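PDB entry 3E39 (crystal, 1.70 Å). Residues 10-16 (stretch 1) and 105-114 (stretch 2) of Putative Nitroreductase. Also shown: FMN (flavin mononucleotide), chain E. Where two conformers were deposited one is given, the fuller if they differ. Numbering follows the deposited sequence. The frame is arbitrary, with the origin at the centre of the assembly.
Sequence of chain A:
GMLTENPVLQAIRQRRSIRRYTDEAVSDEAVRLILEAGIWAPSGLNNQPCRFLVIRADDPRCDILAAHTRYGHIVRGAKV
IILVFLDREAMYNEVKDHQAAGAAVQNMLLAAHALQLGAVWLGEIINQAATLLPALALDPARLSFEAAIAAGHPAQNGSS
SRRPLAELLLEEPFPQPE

Stretch 1, residues 10-16: QAIRQRR
Stretch 2 105-114: VQNMLLAAHA

How do the two backbones meet? Stretch 1 is the end of a helix, residues 10 to 14, with phi/psi running from -61/-44 at Gln-10 to -94/-14 at Gln-14; Arg-15 (-57/128) is the first residue to leave helical values, and Arg-16 (-128/155) continues extended. Gln-14 N bonds to Gln-10 O at 2.8 Å and Arg-15 N to Ala-11 O at 2.9 Å. Stretch 2 is helical throughout, phi near -60 and psi between -30 and -48, with i to i-4 bonds from Leu-109 N to Val-105 O (2.9 Å) through Ala-114 N to Leu-110 O (2.8 Å). The helices cross almost at right angles, 101° between their N-to-C directions, and their axes approach to 9.8 Å. The register is set by Arg-15 and His-113, whose CA atoms lie 6.0 Å apart.

What packs where the helices cross? Leu-110, with chi1 -69° (m) and chi2 173° (t), has its CA-to-CB bond sideways to stretch 1, but the end of the side chain comes nearer. Its CD2 lies 3.8 Å from Ala-11 O, 4.4 Å from Ala-11 CB and 4.2 Å from CG1 of Ile-12. Ile-12 (m, t) points its CA-to-CB bond away, yet its CA is only 3.9 Å from Leu-110 CD2, so this methyl sits against backbone as well as side chains. The small Ala-11 also leaves its CB 3.9 Å from His-113 CD2.

How does His-113 engage the helix end? Its CA-to-CB bond points toward stretch 1, and chi1 176° (t) with chi2 86° lays one ring face under Arg-15 CA and Ala-11 O. Arg-15 CA is 4.1 Å from the ring centroid and 29° off the normal, a CH-pi contact. No direct hydrogen bond joins the stretches; water links the ring nitrogens instead. Water 2 lies 2.7 Å from His-113 NE2 and donates to Gln-14 OE1 at 2.8 Å, while water 3 lies 2.7 Å from His-113 ND1 and accepts from Arg-16 N at 3.2 Å. Gln-14 has chi1 -67° (m), chi2 161° (t) and chi3 5°.

Where do the arginines go? Arg-15 buries the largest area of any residue here, with chi1 174° (t), chi2 -144° between wells, chi3 54° (p) and chi4 84°. Its CD passes 3.9 Å from CB of Leu-109 (m, t). Water 1 accepts from Arg-15 NE at 3.0 Å, weakly from Gln-106 NE2 at 3.1 Å, and donates to Ile-12 O at 2.9 Å; Gln-106 is t, p with chi3 15°. Beyond the helix, the FMN phosphate receives Arg-15 NH1 at O1P (2.8 Å) and Arg-15 NH2 at O3P (3.0 Å). Arg-16 (m, m, p, chi4 76°), its CA-to-CB bond pointing away from stretch 2, gives NE to FMN O2P at 2.9 Å and NH2 to FMN O3P at 2.8 Å, while its NH1 bonds back to Arg-13 O at 3.1 Å.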

# COMPACT_ATOMS: atom_id res chain seq x y z
N GLN A 10 3.34 5.96 14.44
CA GLN A 10 2.30 6.97 14.74
C GLN A 10 1.61 7.44 13.46
O GLN A 10 0.37 7.49 13.39
CB GLN A 10 2.91 8.19 15.46
CG GLN A 10 3.35 7.89 16.88
CD GLN A 10 4.09 9.05 17.52
OE1 GLN A 10 4.05 10.18 17.02
NE2 GLN A 10 4.79 8.76 18.63
N ALA A 11 2.41 7.70 12.41
CA ALA A 11 1.85 8.16 11.12
C ALA A 11 0.87 7.13 10.54
O ALA A 11 -0.22 7.46 10.05
CB ALA A 11 2.98 8.45 10.11
N ILE A 12 1.28 5.86 10.58
CA ILE A 12 0.44 4.77 10.09
C ILE A 12 -0.89 4.75 10.82
O ILE A 12 -1.92 4.61 10.21
CB ILE A 12 1.17 3.41 10.16
CG1 ILE A 12 2.27 3.42 9.12
CG2 ILE A 12 0.20 2.24 9.96
CD1 ILE A 12 3.37 2.39 9.28
N ARG A 13 -0.85 4.95 12.13
CA ARG A 13 -2.07 4.88 12.91
C ARG A 13 -2.95 6.14 12.84
O ARG A 13 -4.18 6.03 12.88
CB ARG A 13 -1.69 4.59 14.37
CG ARG A 13 -2.82 4.64 15.40
CD ARG A 13 -3.93 3.65 15.13
NE ARG A 13 -5.01 3.73 16.11
CZ ARG A 13 -5.99 4.62 16.08
NH1 ARG A 13 -6.05 5.52 15.11
NH2 ARG A 13 -6.93 4.62 17.03
N GLN A 14 -2.31 7.28 12.73
CA GLN A 14 -2.97 8.58 12.78
C GLN A 14 -3.34 9.18 11.42
O GLN A 14 -4.13 10.11 11.35
CB GLN A 14 -2.10 9.52 13.59
CG GLN A 14 -2.04 9.11 15.07
CD GLN A 14 -0.88 9.71 15.81
OE1 GLN A 14 -0.13 10.51 15.27
NE2 GLN A 14 -0.70 9.29 17.07
N ARG A 15 -2.80 8.64 10.34
CA ARG A 15 -3.20 9.07 9.02
C ARG A 15 -4.71 8.89 8.87
O ARG A 15 -5.23 7.78 9.08
CB ARG A 15 -2.55 8.19 7.96
CG ARG A 15 -3.03 8.46 6.52
CD ARG A 15 -3.10 7.14 5.67
NE ARG A 15 -3.93 6.14 6.35
CZ ARG A 15 -5.26 6.06 6.28
NH1 ARG A 15 -5.95 6.95 5.57
NH2 ARG A 15 -5.89 5.14 6.99
N ARG A 16 -5.40 9.95 8.45
CA ARG A 16 -6.82 9.88 8.23
C ARG A 16 -7.18 10.40 6.84
O ARG A 16 -6.45 11.21 6.24
CB ARG A 16 -7.58 10.77 9.24
CG ARG A 16 -7.56 10.37 10.71
CD ARG A 16 -8.63 9.36 11.10
NE ARG A 16 -8.42 8.05 10.51
CZ ARG A 16 -7.50 7.17 10.94
NH1 ARG A 16 -6.69 7.49 11.91
NH2 ARG A 16 -7.38 5.99 10.33
N VAL A 105 -0.06 4.47 -3.54
CA VAL A 105 -1.06 5.40 -2.98
C VAL A 105 -0.82 5.53 -1.45
O VAL A 105 -0.77 6.62 -0.93
CB VAL A 105 -2.51 5.02 -3.32
CG1 VAL A 105 -3.51 5.91 -2.58
CG2 VAL A 105 -2.82 5.05 -4.85
N GLN A 106 -0.64 4.42 -0.74
CA GLN A 106 -0.44 4.45 0.68
C GLN A 106 0.79 5.27 1.08
O GLN A 106 0.71 6.06 1.99
CB GLN A 106 -0.34 3.02 1.27
CG GLN A 106 -0.28 2.99 2.80
CD GLN A 106 -1.53 3.56 3.51
OE1 GLN A 106 -2.60 3.75 2.91
NE2 GLN A 106 -1.41 3.75 4.82
N ASN A 107 1.91 5.09 0.36
CA ASN A 107 3.10 5.90 0.60
C ASN A 107 2.81 7.38 0.45
O ASN A 107 3.26 8.19 1.24
CB ASN A 107 4.22 5.54 -0.37
CG ASN A 107 5.10 4.42 0.11
OD1 ASN A 107 4.91 3.85 1.20
ND2 ASN A 107 6.10 4.09 -0.71
N MSE A 108 2.05 7.73 -0.59
CA MSE A 108 1.69 9.12 -0.84
C MSE A 108 0.79 9.70 0.25
O MSE A 108 0.97 10.84 0.65
CB MSE A 108 1.12 9.27 -2.24
CG MSE A 108 2.22 9.09 -3.29
SE MSE A 108 1.73 9.57 -5.06
CE MSE A 108 0.52 7.99 -5.37
N LEU A 109 -0.15 8.90 0.77
CA LEU A 109 -1.03 9.33 1.86
C LEU A 109 -0.21 9.54 3.16
O LEU A 109 -0.45 10.50 3.90
CB LEU A 109 -2.14 8.30 2.11
CG LEU A 109 -3.20 8.10 1.03
CD1 LEU A 109 -4.19 7.01 1.51
CD2 LEU A 109 -3.85 9.44 0.66
N LEU A 110 0.74 8.63 3.43
CA LEU A 110 1.63 8.76 4.58
C LEU A 110 2.54 10.00 4.41
O LEU A 110 2.77 10.76 5.35
CB LEU A 110 2.46 7.49 4.78
CG LEU A 110 1.64 6.26 5.23
CD1 LEU A 110 2.49 4.97 5.24
CD2 LEU A 110 1.02 6.51 6.64
N ALA A 111 3.04 10.19 3.20
CA ALA A 111 3.88 11.34 2.90
C ALA A 111 3.11 12.64 3.09
O ALA A 111 3.63 13.59 3.70
CB ALA A 111 4.46 11.26 1.49
N ALA A 112 1.87 12.68 2.61
CA ALA A 112 1.03 13.87 2.79
C ALA A 112 0.84 14.14 4.28
O ALA A 112 1.01 15.26 4.74
CB ALA A 112 -0.33 13.72 2.10
N HIS A 113 0.48 13.10 5.04
CA HIS A 113 0.32 13.24 6.50
C HIS A 113 1.58 13.77 7.18
O HIS A 113 1.51 14.69 8.03
CB HIS A 113 -0.06 11.88 7.09
CG HIS A 113 -0.15 11.87 8.58
ND1 HIS A 113 -1.30 12.22 9.25
CD2 HIS A 113 0.77 11.56 9.52
CE1 HIS A 113 -1.09 12.11 10.55
NE2 HIS A 113 0.16 11.71 10.74
N ALA A 114 2.73 13.19 6.81
CA ALA A 114 4.05 13.57 7.34
C ALA A 114 4.36 15.05 7.06
O ALA A 114 5.07 15.71 7.82
CB ALA A 114 5.16 12.68 6.72
N1 FMN E . -13.21 8.11 0.44
C2 FMN E . -14.12 8.92 -0.19
O2 FMN E . -14.62 9.89 0.37
N3 FMN E . -14.47 8.69 -1.51
C4 FMN E . -13.96 7.65 -2.24
O4 FMN E . -14.14 7.62 -3.47
C4A FMN E . -13.04 6.80 -1.61
N5 FMN E . -12.51 5.75 -2.32
C5A FMN E . -11.58 4.90 -1.72
C6 FMN E . -11.07 3.82 -2.46
C7 FMN E . -10.12 2.96 -1.89
C7M FMN E . -9.72 1.71 -2.62
C8 FMN E . -9.71 3.18 -0.56
C8M FMN E . -8.67 2.29 0.07
C9 FMN E . -10.25 4.24 0.17
C9A FMN E . -11.19 5.12 -0.40
N10 FMN E . -11.75 6.20 0.33
C10 FMN E . -12.67 7.04 -0.28
C1' FMN E . -11.38 6.46 1.74
C2' FMN E . -12.04 5.46 2.70
O2' FMN E . -13.42 5.78 2.87
C3' FMN E . -11.32 5.51 4.04
O3' FMN E . -9.98 5.14 3.84
C4' FMN E . -11.93 4.55 5.07
O4' FMN E . -13.25 4.96 5.36
C5' FMN E . -11.14 4.55 6.36
O5' FMN E . -10.88 5.87 6.80
P FMN E . -9.43 6.47 7.11
O1P FMN E . -8.73 6.63 5.77
O2P FMN E . -9.62 7.79 7.84
O3P FMN E . -8.74 5.45 7.96
O HOH W 1 -2.72 3.73 7.59
O HOH W 2 1.48 11.14 13.07
O HOH W 3 -3.75 12.74 8.31